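Local coordinates for protein BsaWI endonuclease (Geobacillus stearothermophilus, PDB 4ZSF) that probably cleaves double-stranded DNA as a dimeric restriction endonuclease of the PD-(D/E)XK group, a nuclease that binds metal ions, at residues A[31-36]-A[51-56]; A[114-119]-A[137-142]; A[133-138]-A[145-150]. All coordinates share one frame; numbering follows the deposited sequence.

In the fold
From the N terminus, contact 1 closes first, joining helix 25-43 to helix 49-65 across a short connection in the N-terminal helical part. The chain then runs through the long helix 70-103 to the sheet-containing part, where contact 2 brings helix 113-121 against the end of helix 129-140. Contact 3 opens on this last helix before contact 2 has closed and ties it to strand 146-152. Contacts 2 and 3 therefore interlock, sharing Glu137 and Gln138, with centres about 6 Å apart. Contact 1 lies in series with both; its centre is about 44 Å from that of contact 2 and about 47 Å from that of contact 3.

Contact 1: residues A[31-36]-A[51-56]; sequences KAIRDT and EIWKAV
Ile33 of helix 25-43 meets both Trp53 and Val56 of helix 49-65, and Thr36, a turn further on, adds a second touch on Val56. The short segments run nearly antiparallel, at 151°, with their axes 10.3 Å apart at closest, so side chains rather than backbones fill the interface. Trp53 leaves its helix pointing away from the partner; with CG anti to the backbone N (chi1 -166°), the six-membered part of the indole swings back to Ile33. There Ile33 CG2 lies 3.5 Å from Trp53 CH2, with CZ3 a little further off, and the methyl approaches the ring at a slant. The same Ile33 CG2 comes 3.9 Å from Val56 CG1, so one methyl touches both the indole and the valine. Val56 CG1 also reaches back to Ile33 CG1 at 4.0 Å. The other valine methyl is used separately: Val56 CG2 is 3.9 Å from Thr36 CG2, the two side chains passing in opposite directions. Thr36 divides its branches cleanly. Its methyl faces the valine, while Thr36 OG1, beside the backbone N (chi1 -61°), donates to Ala32 O at 2.6 Å. That carbonyl also accepts the helical bond from Thr36 N; the hydroxyl bond is the one that holds the side-chain rotation and so turns the methyl to Val56. With an alanine at this position both branches go, which is likely to open a gap beside Val56 CG2 and leave Ala32 O with the backbone donor Thr36 N alone of its two. All four contacting residues are buried. Helix 3-22 packs alongside, with Tyr11 against Ala32 and Phe4 against Ala55. The second subunit joins the packing: its Ala90 lies on Ile33, its Trp83 meets both Trp53 and Val56, and its Glu93 pairs with Arg34, placing this helix pair at the subunit interface.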
loop_
_atom_site.group_PDB
_atom_site.type_symbol
_atom_site.label_atom_id
_atom_site.label_comp_id
_atom_site.label_asym_id
_atom_site.label_seq_id
_atom_site.Cartn_x
_atom_site.Cartn_y
_atom_site.Cartn_z
ATOM N N LYS A 31 -18.258 16.436 2.264
ATOM C CA LYS A 31 -19.250 17.070 3.137
ATOM C C LYS A 31 -20.396 16.132 3.494
ATOM O O LYS A 31 -20.809 16.064 4.652
ATOM C CB LYS A 31 -19.796 18.328 2.473
ATOM C CG LYS A 31 -20.779 19.064 3.433
ATOM C CD LYS A 31 -21.115 20.472 2.883
ATOM C CE LYS A 31 -22.164 21.230 3.835
ATOM N NZ LYS A 31 -21.687 21.248 5.272
ATOM N N ALA A 32 -20.903 15.389 2.506
ATOM C CA ALA A 32 -21.984 14.417 2.766
ATOM C C ALA A 32 -21.517 13.324 3.742
ATOM O O ALA A 32 -22.283 12.899 4.618
ATOM C CB ALA A 32 -22.443 13.768 1.405
ATOM N N ILE A 33 -20.272 12.859 3.599
ATOM C CA ILE A 33 -19.793 11.832 4.522
ATOM C C ILE A 33 -19.704 12.368 5.961
ATOM O O ILE A 33 -20.241 11.775 6.920
ATOM C CB ILE A 33 -18.446 11.286 4.076
ATOM C CG1 ILE A 33 -18.645 10.464 2.805
ATOM C CG2 ILE A 33 -17.817 10.332 5.159
ATOM C CD1 ILE A 33 -17.234 10.227 2.053
ATOM N N ARG A 34 -19.046 13.508 6.091
ATOM C CA ARG A 34 -18.803 14.131 7.401
ATOM C C ARG A 34 -20.121 14.485 8.068
ATOM O O ARG A 34 -20.367 14.192 9.256
ATOM C CB ARG A 34 -17.925 15.379 7.111
ATOM C CG ARG A 34 -17.435 16.277 8.154
ATOM C CD ARG A 34 -16.354 17.145 7.398
ATOM N NE ARG A 34 -16.951 18.203 6.580
ATOM C CZ ARG A 34 -16.639 18.550 5.313
ATOM N NH1 ARG A 34 -15.724 17.923 4.573
ATOM N NH2 ARG A 34 -17.309 19.561 4.768
ATOM N N ASP A 35 -20.988 15.143 7.306
ATOM C CA ASP A 35 -22.221 15.662 7.941
ATOM C C ASP A 35 -23.246 14.574 8.179
ATOM O O ASP A 35 -24.054 14.653 9.126
ATOM C CB ASP A 35 -22.816 16.782 7.066
ATOM C CG ASP A 35 -22.019 18.105 7.163
ATOM O OD1 ASP A 35 -20.945 18.200 7.848
ATOM O OD2 ASP A 35 -22.466 19.040 6.467
ATOM N N THR A 36 -23.210 13.515 7.372
ATOM C CA THR A 36 -24.135 12.406 7.630
ATOM C C THR A 36 -23.649 11.679 8.889
ATOM O O THR A 36 -24.483 11.298 9.707
ATOM C CB THR A 36 -24.227 11.441 6.446
ATOM O OG1 THR A 36 -24.721 12.192 5.317
ATOM C CG2 THR A 36 -25.224 10.263 6.755
ATOM N N GLU A 51 -20.888 1.374 13.155
ATOM C CA GLU A 51 -22.003 0.891 12.340
ATOM C C GLU A 51 -22.572 2.015 11.468
ATOM O O GLU A 51 -23.018 1.807 10.332
ATOM C CB GLU A 51 -23.095 0.322 13.254
ATOM C CG GLU A 51 -22.656 -0.953 13.895
ATOM C CD GLU A 51 -22.453 -2.064 12.870
ATOM O OE1 GLU A 51 -23.343 -2.255 12.010
ATOM O OE2 GLU A 51 -21.397 -2.735 12.908
ATOM N N ILE A 52 -22.679 3.194 12.058
ATOM C CA ILE A 52 -23.049 4.367 11.278
ATOM C C ILE A 52 -22.080 4.604 10.089
ATOM O O ILE A 52 -22.507 4.861 8.939
ATOM C CB ILE A 52 -23.101 5.585 12.211
ATOM C CG1 ILE A 52 -24.232 5.323 13.224
ATOM C CG2 ILE A 52 -23.433 6.830 11.401
ATOM C CD1 ILE A 52 -24.458 6.498 14.132
ATOM N N TRP A 53 -20.796 4.527 10.361
ATOM C CA TRP A 53 -19.792 4.723 9.309
ATOM C C TRP A 53 -20.014 3.702 8.199
ATOM O O TRP A 53 -19.906 4.023 7.041
ATOM C CB TRP A 53 -18.385 4.539 9.884
ATOM C CG TRP A 53 -17.242 5.037 9.008
ATOM C CD1 TRP A 53 -16.203 4.293 8.492
ATOM C CD2 TRP A 53 -16.983 6.396 8.649
ATOM N NE1 TRP A 53 -15.325 5.129 7.841
ATOM C CE2 TRP A 53 -15.788 6.413 7.895
ATOM C CE3 TRP A 53 -17.650 7.604 8.889
ATOM C CZ2 TRP A 53 -15.228 7.592 7.418
ATOM C CZ3 TRP A 53 -17.111 8.779 8.392
ATOM C CH2 TRP A 53 -15.902 8.753 7.627
ATOM N N LYS A 54 -20.331 2.455 8.575
ATOM C CA LYS A 54 -20.639 1.442 7.539
ATOM C C LYS A 54 -21.888 1.758 6.692
ATOM O O LYS A 54 -21.940 1.443 5.517
ATOM C CB LYS A 54 -20.832 0.056 8.202
ATOM C CG LYS A 54 -19.562 -0.535 8.684
ATOM C CD LYS A 54 -19.887 -1.914 9.290
ATOM N N ALA A 55 -22.887 2.403 7.281
ATOM C CA ALA A 55 -24.075 2.789 6.525
ATOM C C ALA A 55 -23.752 3.960 5.566
ATOM O O ALA A 55 -24.231 4.010 4.438
ATOM C CB ALA A 55 -25.196 3.179 7.521
ATOM N N VAL A 56 -22.885 4.850 6.016
ATOM C CA VAL A 56 -22.416 5.957 5.160
ATOM C C VAL A 56 -21.611 5.399 3.972
ATOM O O VAL A 56 -21.724 5.808 2.819
ATOM C CB VAL A 56 -21.524 6.907 5.980
ATOM C CG1 VAL A 56 -20.928 7.996 5.062
ATOM C CG2 VAL A 56 -22.434 7.587 7.075
#

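Contact 2: residues A[114-119]-A[137-142]. With nucleotides of chain B; nucleotides of chain C.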
loop_
_atom_site.group_PDB
_atom_site.type_symbol
_atom_site.label_atom_id
_atom_site.label_comp_id
_atom_site.label_asym_id
_atom_site.label_seq_id
_atom_site.Cartn_x
_atom_site.Cartn_y
_atom_site.Cartn_z
ATOM N N LYS A 114 11.366 -17.009 -2.368
ATOM C CA LYS A 114 11.370 -17.996 -1.274
ATOM C C LYS A 114 12.324 -19.193 -1.573
ATOM O O LYS A 114 12.825 -19.819 -0.648
ATOM C CB LYS A 114 9.954 -18.514 -0.980
ATOM C CG LYS A 114 9.418 -19.394 -2.054
ATOM C CD LYS A 114 8.215 -20.172 -1.546
ATOM C CE LYS A 114 7.310 -20.555 -2.695
ATOM N NZ LYS A 114 6.462 -19.399 -3.163
ATOM N N ASP A 115 12.539 -19.520 -2.846
ATOM C CA ASP A 115 13.529 -20.563 -3.214
ATOM C C ASP A 115 14.936 -20.127 -2.764
ATOM O O ASP A 115 15.691 -20.876 -2.142
ATOM C CB ASP A 115 13.579 -20.827 -4.733
ATOM C CG ASP A 115 12.289 -21.349 -5.310
ATOM O OD1 ASP A 115 11.566 -22.095 -4.582
ATOM O OD2 ASP A 115 12.026 -21.063 -6.513
ATOM N N LEU A 116 15.309 -18.915 -3.157
ATOM C CA LEU A 116 16.614 -18.412 -2.757
ATOM C C LEU A 116 16.725 -18.342 -1.229
ATOM O O LEU A 116 17.744 -18.695 -0.659
ATOM C CB LEU A 116 16.862 -17.032 -3.361
ATOM C CG LEU A 116 18.251 -16.481 -3.016
ATOM C CD1 LEU A 116 19.395 -17.493 -3.410
ATOM C CD2 LEU A 116 18.457 -15.091 -3.724
ATOM N N ASN A 117 15.664 -17.919 -0.552
ATOM C CA ASN A 117 15.722 -17.872 0.933
ATOM C C ASN A 117 16.074 -19.264 1.532
ATOM O O ASN A 117 16.969 -19.380 2.364
ATOM C CB ASN A 117 14.369 -17.367 1.496
ATOM C CG ASN A 117 14.371 -17.250 3.017
ATOM O OD1 ASN A 117 15.160 -16.521 3.581
ATOM N ND2 ASN A 117 13.496 -17.985 3.667
ATOM N N MET A 118 15.363 -20.298 1.094
ATOM C CA MET A 118 15.627 -21.684 1.533
ATOM C C MET A 118 17.046 -22.181 1.153
ATOM O O MET A 118 17.741 -22.850 1.932
ATOM C CB MET A 118 14.571 -22.638 0.944
ATOM N N MET A 119 17.503 -21.837 -0.042
ATOM C CA MET A 119 18.801 -22.305 -0.466
ATOM C C MET A 119 19.936 -21.634 0.340
ATOM O O MET A 119 20.949 -22.285 0.699
ATOM C CB MET A 119 18.970 -22.058 -1.981
ATOM C CG MET A 119 18.183 -23.040 -2.760
ATOM S SD MET A 119 18.087 -22.661 -4.530
ATOM C CE MET A 119 19.736 -23.084 -5.021
ATOM N N GLU A 137 19.370 -9.218 2.773
ATOM C CA GLU A 137 18.713 -7.902 2.946
ATOM C C GLU A 137 17.683 -7.669 1.850
ATOM O O GLU A 137 16.640 -7.085 2.122
ATOM C CB GLU A 137 19.708 -6.688 2.918
ATOM C CG GLU A 137 20.485 -6.451 4.224
ATOM N N GLN A 138 17.992 -8.083 0.614
ATOM C CA GLN A 138 16.995 -7.851 -0.466
ATOM C C GLN A 138 15.757 -8.737 -0.240
ATOM O O GLN A 138 14.628 -8.332 -0.489
ATOM C CB GLN A 138 17.583 -8.149 -1.832
ATOM C CG GLN A 138 18.902 -7.458 -2.080
ATOM C CD GLN A 138 18.828 -5.977 -1.764
ATOM O OE1 GLN A 138 17.980 -5.248 -2.300
ATOM N NE2 GLN A 138 19.670 -5.530 -0.818
ATOM N N ILE A 139 15.989 -9.961 0.232
ATOM C CA ILE A 139 14.901 -10.916 0.518
ATOM C C ILE A 139 14.060 -10.339 1.661
ATOM O O ILE A 139 12.834 -10.360 1.627
ATOM C CB ILE A 139 15.475 -12.313 0.908
ATOM C CG1 ILE A 139 16.053 -12.993 -0.353
ATOM C CG2 ILE A 139 14.407 -13.180 1.634
ATOM C CD1 ILE A 139 16.945 -14.252 -0.071
ATOM N N SER A 140 14.742 -9.824 2.678
ATOM C CA SER A 140 14.041 -9.239 3.813
ATOM C C SER A 140 13.059 -8.142 3.378
ATOM O O SER A 140 11.931 -8.046 3.909
ATOM C CB SER A 140 15.047 -8.661 4.834
ATOM O OG SER A 140 14.341 -8.182 5.961
ATOM N N SER A 141 13.496 -7.290 2.452
ATOM C CA SER A 141 12.693 -6.133 2.072
ATOM C C SER A 141 11.868 -6.367 0.802
ATOM O O SER A 141 11.235 -5.449 0.284
ATOM C CB SER A 141 13.589 -4.922 1.936
ATOM O OG SER A 141 14.590 -5.246 1.029
ATOM N N ASN A 142 11.830 -7.623 0.367
ATOM C CA ASN A 142 10.910 -8.051 -0.703
ATOM C C ASN A 142 11.101 -7.252 -1.981
ATOM O O ASN A 142 10.178 -6.973 -2.720
ATOM C CB ASN A 142 9.446 -7.979 -0.221
ATOM C CG ASN A 142 9.201 -8.907 0.939
ATOM O OD1 ASN A 142 9.307 -10.124 0.792
ATOM N ND2 ASN A 142 8.900 -8.350 2.103
ATOM P P DA B 13 4.342 -20.380 0.985
ATOM O OP1 DA B 13 5.462 -20.305 0.027
ATOM O OP2 DA B 13 3.382 -21.519 0.963
ATOM O "O5'" DA B 13 4.976 -20.302 2.437
ATOM C "C5'" DA B 13 5.549 -19.098 2.904
ATOM C "C4'" DA B 13 5.547 -19.106 4.418
ATOM O "O4'" DA B 13 4.276 -18.575 4.901
ATOM C "C3'" DA B 13 5.686 -20.510 5.061
ATOM O "O3'" DA B 13 6.493 -20.443 6.191
ATOM C "C2'" DA B 13 4.262 -20.833 5.487
ATOM C "C1'" DA B 13 3.803 -19.442 5.901
ATOM N N9 DA B 13 2.362 -19.351 6.063
ATOM C C8 DA B 13 1.421 -20.153 5.477
ATOM N N7 DA B 13 0.191 -19.901 5.877
ATOM C C5 DA B 13 0.365 -18.903 6.825
ATOM C C6 DA B 13 -0.538 -18.220 7.619
ATOM N N6 DA B 13 -1.858 -18.458 7.577
ATOM N N1 DA B 13 -0.046 -17.295 8.481
ATOM C C2 DA B 13 1.277 -17.053 8.486
ATOM N N3 DA B 13 2.226 -17.655 7.781
ATOM C C4 DA B 13 1.696 -18.568 6.958
ATOM P P DA C 5 6.228 -6.082 5.504
ATOM O OP1 DA C 5 7.640 -6.134 5.180
ATOM O OP2 DA C 5 5.521 -4.818 5.826
ATOM O "O5'" DA C 5 5.344 -6.583 4.233
ATOM C "C5'" DA C 5 5.759 -7.754 3.581
ATOM C "C4'" DA C 5 5.011 -7.931 2.286
ATOM O "O4'" DA C 5 3.656 -8.345 2.575
ATOM C "C3'" DA C 5 4.936 -6.699 1.428
ATOM O "O3'" DA C 5 5.295 -7.060 0.090
ATOM C "C2'" DA C 5 3.487 -6.232 1.533
ATOM C "C1'" DA C 5 2.745 -7.537 1.926
ATOM N N9 DA C 5 1.661 -7.384 2.882
ATOM C C8 DA C 5 1.679 -6.649 4.057
ATOM N N7 DA C 5 0.539 -6.704 4.725
ATOM C C5 DA C 5 -0.261 -7.630 3.972
ATOM C C6 DA C 5 -1.573 -8.169 4.154
ATOM N N6 DA C 5 -2.375 -7.923 5.244
ATOM N N1 DA C 5 -2.026 -9.038 3.212
ATOM C C2 DA C 5 -1.227 -9.356 2.171
ATOM N N3 DA C 5 0.000 -8.905 1.886
ATOM C C4 DA C 5 0.445 -8.069 2.860
#
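Ile139, on the last turn of helix 129-140, reaches across to Leu116 and Asn117 of helix 113-121. Its CB points toward that helix and divides into two branches that touch different parts of it. The short branch, Ile139 CG2, lies anti to the backbone N and goes to Asn117, coming 3.9 Å from OD1. The asparagine CB is slightly further from this methyl, so CG2 rests on the base of the side chain as well as on its amide oxygen. The longer branch starts at CG1, beside the backbone N (chi1 -73°), and extends with CG1-CD1 nearly straight (chi2 167°). At the tip, Ile139 CD1 is 3.9 Å from Leu116 CG, and Leu116 CD2 is almost as near. Ile139 CD1 also lies 3.9 Å from Asn117 N, so it fits against the backbone of helix 113-121 where the leucine gives way to the asparagine. These are van der Waals contacts, and Asn117 forms the less buried border of the patch. DNA approaches both segments beside it. Lys114 lays the outer part of its chain, CD to NZ, along a phosphate oxygen of DA13 of chain B: CD is 3.2 Å from OP1, and NZ stands 3.5 Å from the same OP1. Asn142 ND2 is 3.5 Å from C5' of the DA5 sugar of chain C, while its OD1 accepts a hydrogen bond from Gln113 NE2, which links the helix end back to the start of helix 113-121. Asn142 itself takes a positive phi, and its N bonds to Ile139 O at 3.2 Å. With Val143 N bonded to Gln138 O, this is a Schellman motif: it ends helix 129-140 beside the DNA backbone and turns the chain toward strand 146-152.

Contact 3: residues A[133-138]-A[145-150]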
loop_
_atom_site.group_PDB
_atom_site.type_symbol
_atom_site.label_atom_id
_atom_site.label_comp_id
_atom_site.label_asym_id
_atom_site.label_seq_id
_atom_site.Cartn_x
_atom_site.Cartn_y
_atom_site.Cartn_z
ATOM N N ASN A 133 25.034 -11.798 2.391
ATOM C CA ASN A 133 24.458 -10.827 3.319
ATOM C C ASN A 133 23.584 -9.803 2.617
ATOM O O ASN A 133 22.483 -9.458 3.093
ATOM C CB ASN A 133 25.568 -10.132 4.078
ATOM C CG ASN A 133 26.162 -11.056 5.112
ATOM O OD1 ASN A 133 25.527 -12.028 5.481
ATOM N ND2 ASN A 133 27.393 -10.794 5.523
ATOM N N TRP A 134 24.071 -9.339 1.481
ATOM C CA TRP A 134 23.319 -8.382 0.681
ATOM C C TRP A 134 22.014 -9.009 0.137
ATOM O O TRP A 134 20.949 -8.397 0.175
ATOM C CB TRP A 134 24.185 -7.874 -0.470
ATOM C CG TRP A 134 23.487 -6.832 -1.299
ATOM C CD1 TRP A 134 23.399 -5.486 -1.021
ATOM C CD2 TRP A 134 22.730 -7.047 -2.501
ATOM N NE1 TRP A 134 22.688 -4.853 -2.008
ATOM C CE2 TRP A 134 22.251 -5.784 -2.919
ATOM C CE3 TRP A 134 22.442 -8.179 -3.281
ATOM C CZ2 TRP A 134 21.490 -5.617 -4.097
ATOM C CZ3 TRP A 134 21.678 -8.017 -4.445
ATOM C CH2 TRP A 134 21.210 -6.740 -4.832
ATOM N N LEU A 135 22.102 -10.239 -0.336
ATOM C CA LEU A 135 20.910 -10.919 -0.811
ATOM C C LEU A 135 19.924 -11.134 0.321
ATOM O O LEU A 135 18.727 -11.046 0.132
ATOM C CB LEU A 135 21.261 -12.261 -1.444
ATOM C CG LEU A 135 22.021 -12.115 -2.770
ATOM C CD1 LEU A 135 22.693 -13.450 -3.027
ATOM C CD2 LEU A 135 21.075 -11.682 -3.950
ATOM N N LYS A 136 20.417 -11.484 1.503
ATOM C CA LYS A 136 19.493 -11.676 2.622
ATOM C C LYS A 136 18.712 -10.376 2.914
ATOM O O LYS A 136 17.519 -10.459 3.239
ATOM C CB LYS A 136 20.254 -12.170 3.874
ATOM C CG LYS A 136 20.571 -13.673 3.842
ATOM C CD LYS A 136 21.527 -14.065 5.029
ATOM N N GLU A 137 19.370 -9.218 2.773
ATOM C CA GLU A 137 18.713 -7.902 2.946
ATOM C C GLU A 137 17.683 -7.669 1.850
ATOM O O GLU A 137 16.640 -7.085 2.122
ATOM C CB GLU A 137 19.708 -6.688 2.918
ATOM C CG GLU A 137 20.485 -6.451 4.224
ATOM N N GLN A 138 17.992 -8.083 0.614
ATOM C CA GLN A 138 16.995 -7.851 -0.466
ATOM C C GLN A 138 15.757 -8.737 -0.240
ATOM O O GLN A 138 14.628 -8.332 -0.489
ATOM C CB GLN A 138 17.583 -8.149 -1.832
ATOM C CG GLN A 138 18.902 -7.458 -2.080
ATOM C CD GLN A 138 18.828 -5.977 -1.764
ATOM O OE1 GLN A 138 17.980 -5.248 -2.300
ATOM N NE2 GLN A 138 19.670 -5.530 -0.818
ATOM N N ASP A 145 11.464 -10.109 -7.271
ATOM C CA ASP A 145 10.467 -11.171 -7.390
ATOM C C ASP A 145 11.161 -12.507 -7.682
ATOM O O ASP A 145 10.788 -13.560 -7.177
ATOM C CB ASP A 145 9.513 -10.781 -8.517
ATOM C CG ASP A 145 8.786 -9.474 -8.190
ATOM O OD1 ASP A 145 8.219 -9.386 -7.056
ATOM O OD2 ASP A 145 8.832 -8.521 -9.000
ATOM N N LEU A 146 12.227 -12.429 -8.466
ATOM C CA LEU A 146 12.923 -13.606 -8.933
ATOM C C LEU A 146 14.433 -13.373 -8.874
ATOM O O LEU A 146 14.884 -12.233 -8.942
ATOM C CB LEU A 146 12.546 -13.904 -10.375
ATOM C CG LEU A 146 11.061 -14.176 -10.647
ATOM C CD1 LEU A 146 10.795 -14.280 -12.205
ATOM C CD2 LEU A 146 10.776 -15.504 -9.970
ATOM N N TYR A 147 15.200 -14.450 -8.800
ATOM C CA TYR A 147 16.659 -14.374 -8.879
ATOM C C TYR A 147 17.140 -15.373 -9.933
ATOM O O TYR A 147 16.422 -16.350 -10.243
ATOM C CB TYR A 147 17.305 -14.693 -7.537
ATOM C CG TYR A 147 17.028 -13.619 -6.510
ATOM C CD1 TYR A 147 17.870 -12.525 -6.398
ATOM C CD2 TYR A 147 15.878 -13.674 -5.720
ATOM C CE1 TYR A 147 17.620 -11.523 -5.437
ATOM C CE2 TYR A 147 15.591 -12.671 -4.763
ATOM C CZ TYR A 147 16.476 -11.595 -4.647
ATOM O OH TYR A 147 16.268 -10.606 -3.669
ATOM N N ILE A 148 18.338 -15.161 -10.478
ATOM C CA ILE A 148 18.811 -16.142 -11.473
ATOM C C ILE A 148 20.211 -16.581 -11.088
ATOM O O ILE A 148 21.056 -15.757 -10.649
ATOM C CB ILE A 148 18.714 -15.592 -12.914
ATOM C CG1 ILE A 148 19.152 -16.651 -13.954
ATOM C CG2 ILE A 148 19.481 -14.237 -13.099
ATOM C CD1 ILE A 148 18.757 -16.244 -15.448
ATOM N N THR A 149 20.495 -17.873 -11.289
ATOM C CA THR A 149 21.778 -18.426 -10.911
ATOM C C THR A 149 22.481 -19.085 -12.063
ATOM O O THR A 149 21.837 -19.432 -13.094
ATOM C CB THR A 149 21.654 -19.519 -9.831
ATOM O OG1 THR A 149 20.989 -20.658 -10.392
ATOM C CG2 THR A 149 20.879 -19.042 -8.604
ATOM N N VAL A 150 23.782 -19.298 -11.885
ATOM C CA VAL A 150 24.582 -20.019 -12.894
ATOM C C VAL A 150 25.467 -21.014 -12.158
ATOM O O VAL A 150 25.921 -20.726 -11.040
ATOM C CB VAL A 150 25.451 -19.068 -13.738
ATOM C CG1 VAL A 150 26.467 -18.306 -12.818
ATOM C CG2 VAL A 150 26.173 -19.851 -14.810
#
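In the alpha/beta core of this PD-(D/E)XK nuclease, helix 129-140 packs on the mixed sheet through Leu135 and Gln138, both of which meet Tyr147 on strand 146-152. The tyrosine points at the helix and spans the gap between sheet and helix. Leu135 CD2 comes 3.8 Å from Tyr147 CE1, meeting the ring at a slant, the leucine and tyrosine running side by side with opposite headings. Beyond it, Tyr147 OH reaches the start of the Gln138 side chain, 3.3 Å from CB. The neighbouring strand residues Ile148 and Val150 pack on helix 243-258. The strand starts with a classic beta bulge, in which Asp145 and Leu146 both face Ile162 of strand 155-165; the carboxylate of Asp145 pairs with Lys165. Gln138 begins toward the strand, but its chain bends at chi2 (-50°) and carries the amide back along its own helix. There Gln138 NE2 sits over one face of the Trp134 ring, near its rim and 3.2 Å above the plane. The same NE2 donates to Trp134 O at 3.3 Å with an N-H...O angle of 148°, joining Gln138 N on that carbonyl.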